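Local coordinates for protein amidase, hydantoinase/carbamoylase family (Burkholderia ambifaria, PDB 5TP4) that probably hydrolyses N-carbamoyl-L-amino acids at a two-zinc centre, as a member of the peptidase M20 family, at residues B[82-87]-B[125-130]. Residues are numbered along the deposited sequence; the frame is centred on the assembly and turned at random.
Sequences AQAAPV and TDKPLE. With EDO (1,2-ethanediol), chain S.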
loop_
_atom_site.group_PDB
_atom_site.type_symbol
_atom_site.label_atom_id
_atom_site.label_comp_id
_atom_site.label_asym_id
_atom_site.label_seq_id
_atom_site.Cartn_x
_atom_site.Cartn_y
_atom_site.Cartn_z
ATOM N N ALA B 82 44.813 -12.569 -37.628
ATOM C CA ALA B 82 43.810 -11.820 -38.377
ATOM C C ALA B 82 42.467 -12.531 -38.443
ATOM O O ALA B 82 41.447 -11.867 -38.655
ATOM C CB ALA B 82 44.298 -11.534 -39.800
ATOM N N GLN B 83 42.436 -13.857 -38.281
ATOM C CA GLN B 83 41.187 -14.595 -38.437
ATOM C C GLN B 83 40.434 -14.815 -37.129
ATOM O O GLN B 83 39.255 -15.179 -37.180
ATOM C CB GLN B 83 41.448 -15.958 -39.109
ATOM N N ALA B 84 41.065 -14.599 -35.975
ATOM C CA ALA B 84 40.461 -14.945 -34.687
ATOM C C ALA B 84 39.313 -14.017 -34.297
ATOM O O ALA B 84 39.338 -12.808 -34.553
ATOM C CB ALA B 84 41.518 -14.921 -33.584
ATOM N N ALA B 85 38.297 -14.599 -33.661
ATOM C CA ALA B 85 37.227 -13.815 -33.071
ATOM C C ALA B 85 37.765 -13.009 -31.888
ATOM O O ALA B 85 38.710 -13.439 -31.217
ATOM C CB ALA B 85 36.101 -14.730 -32.599
ATOM N N PRO B 86 37.176 -11.847 -31.615
ATOM C CA PRO B 86 37.696 -10.971 -30.558
ATOM C C PRO B 86 37.290 -11.417 -29.159
ATOM O O PRO B 86 36.280 -12.090 -28.939
ATOM C CB PRO B 86 37.074 -9.612 -30.906
ATOM C CG PRO B 86 35.753 -9.967 -31.556
ATOM C CD PRO B 86 36.048 -11.234 -32.340
ATOM N N VAL B 87 38.114 -10.997 -28.207
ATOM C CA VAL B 87 37.736 -10.945 -26.807
ATOM C C VAL B 87 37.114 -9.574 -26.599
ATOM O O VAL B 87 37.735 -8.553 -26.917
ATOM C CB VAL B 87 38.951 -11.155 -25.899
ATOM C CG1 VAL B 87 38.545 -10.897 -24.424
ATOM C CG2 VAL B 87 39.520 -12.540 -26.131
ATOM N N THR B 125 48.202 -8.410 -28.849
ATOM C CA THR B 125 47.548 -9.637 -28.440
ATOM C C THR B 125 47.463 -10.576 -29.632
ATOM O O THR B 125 47.723 -10.204 -30.782
ATOM C CB THR B 125 46.156 -9.360 -27.852
ATOM O OG1 THR B 125 45.340 -8.696 -28.823
ATOM C CG2 THR B 125 46.237 -8.434 -26.606
ATOM N N ASP B 126 47.150 -11.837 -29.343
ATOM C CA ASP B 126 46.908 -12.800 -30.412
ATOM C C ASP B 126 45.502 -12.608 -30.972
ATOM O O ASP B 126 45.325 -12.217 -32.132
ATOM C CB ASP B 126 47.120 -14.219 -29.878
ATOM C CG ASP B 126 46.968 -15.263 -30.946
ATOM O OD1 ASP B 126 47.534 -15.063 -32.046
ATOM O OD2 ASP B 126 46.295 -16.283 -30.690
ATOM N N LYS B 127 44.492 -12.878 -30.155
ATOM C CA LYS B 127 43.137 -12.570 -30.557
ATOM C C LYS B 127 42.924 -11.065 -30.473
ATOM O O LYS B 127 43.488 -10.398 -29.599
ATOM C CB LYS B 127 42.127 -13.262 -29.655
ATOM C CG LYS B 127 42.320 -14.742 -29.584
ATOM C CD LYS B 127 41.093 -15.377 -28.999
ATOM C CE LYS B 127 40.913 -16.779 -29.566
ATOM N NZ LYS B 127 41.828 -17.724 -28.901
ATOM N N PRO B 128 42.115 -10.505 -31.359
ATOM C CA PRO B 128 41.791 -9.075 -31.252
ATOM C C PRO B 128 40.976 -8.775 -30.001
ATOM O O PRO B 128 40.318 -9.642 -29.424
ATOM C CB PRO B 128 40.977 -8.806 -32.518
ATOM C CG PRO B 128 40.371 -10.170 -32.862
ATOM C CD PRO B 128 41.447 -11.157 -32.507
ATOM N N LEU B 129 41.041 -7.510 -29.570
ATOM C CA LEU B 129 40.216 -6.985 -28.491
ATOM C C LEU B 129 39.186 -6.027 -29.065
ATOM O O LEU B 129 39.467 -5.299 -30.023
ATOM C CB LEU B 129 41.050 -6.226 -27.436
ATOM C CG LEU B 129 42.194 -6.963 -26.743
ATOM C CD1 LEU B 129 42.706 -6.143 -25.515
ATOM C CD2 LEU B 129 41.706 -8.297 -26.293
ATOM N N GLU B 130 37.996 -6.017 -28.463
ATOM C CA GLU B 130 37.015 -4.992 -28.788
ATOM C C GLU B 130 36.415 -4.497 -27.489
ATOM O O GLU B 130 36.264 -5.271 -26.536
ATOM C CB GLU B 130 35.926 -5.517 -29.728
ATOM C CG GLU B 130 36.462 -5.716 -31.166
ATOM C CD GLU B 130 35.400 -6.186 -32.148
ATOM O OE1 GLU B 130 34.203 -6.030 -31.838
ATOM O OE2 GLU B 130 35.757 -6.690 -33.231
HETATM C C1 EDO S . 31.229 -9.295 -32.966
HETATM O O1 EDO S . 32.158 -9.766 -33.948
HETATM C C2 EDO S . 31.894 -8.201 -32.153
HETATM O O2 EDO S . 32.160 -7.093 -33.025
#
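Val87 and Leu129 form the parallel bridge at which strands 87-91 and 129-133 enter the mixed sheet side by side. Val87 N donates to Pro128 O (2.9 Å), and Val87 O accepts from Glu130 N (3.0 Å, N-H...O angle 158°). The two bonds straddle Leu129, whose CA also approaches Val87 O in a CA-H...O contact. On the sheet face beneath helix 398-416, Leu129 CD2 packs against Val87 CB at 4.0 Å.

Just before the strands, two prolines, both without an amide hydrogen to donate, pack against each other. Pro86 CB meets Pro128 CG at 3.9 Å, while the CG and CD of Pro128 sit beside Ala84 O, with CG 3.3 Å away. Ala84 CB touches Pro128 CD and Lys127 CG. The CB and CD methylenes of Lys127 both lie 3.8 Å from Ala85 O, a buried carbonyl oxygen with no hydrogen-bond partner in the model.

Glu130 CD is anti to CA (chi2 -178°), and the extended chain brings the carboxylate to the Pro86 ring, with OE2 3.7 Å from Pro86 CG; the two side chains cross obliquely. OE2 also forms a salt bridge with Arg76 of the antiparallel neighbour strand 73-77, whereas OE1 takes a hydrogen bond from O2 of an ethanediol molecule, probably from the crystallisation liquor. Parallel strands joined through helix 105-121, as here, make a beta-alpha-beta crossover, an element of the zinc-binding alpha/beta domain of M20 peptidases.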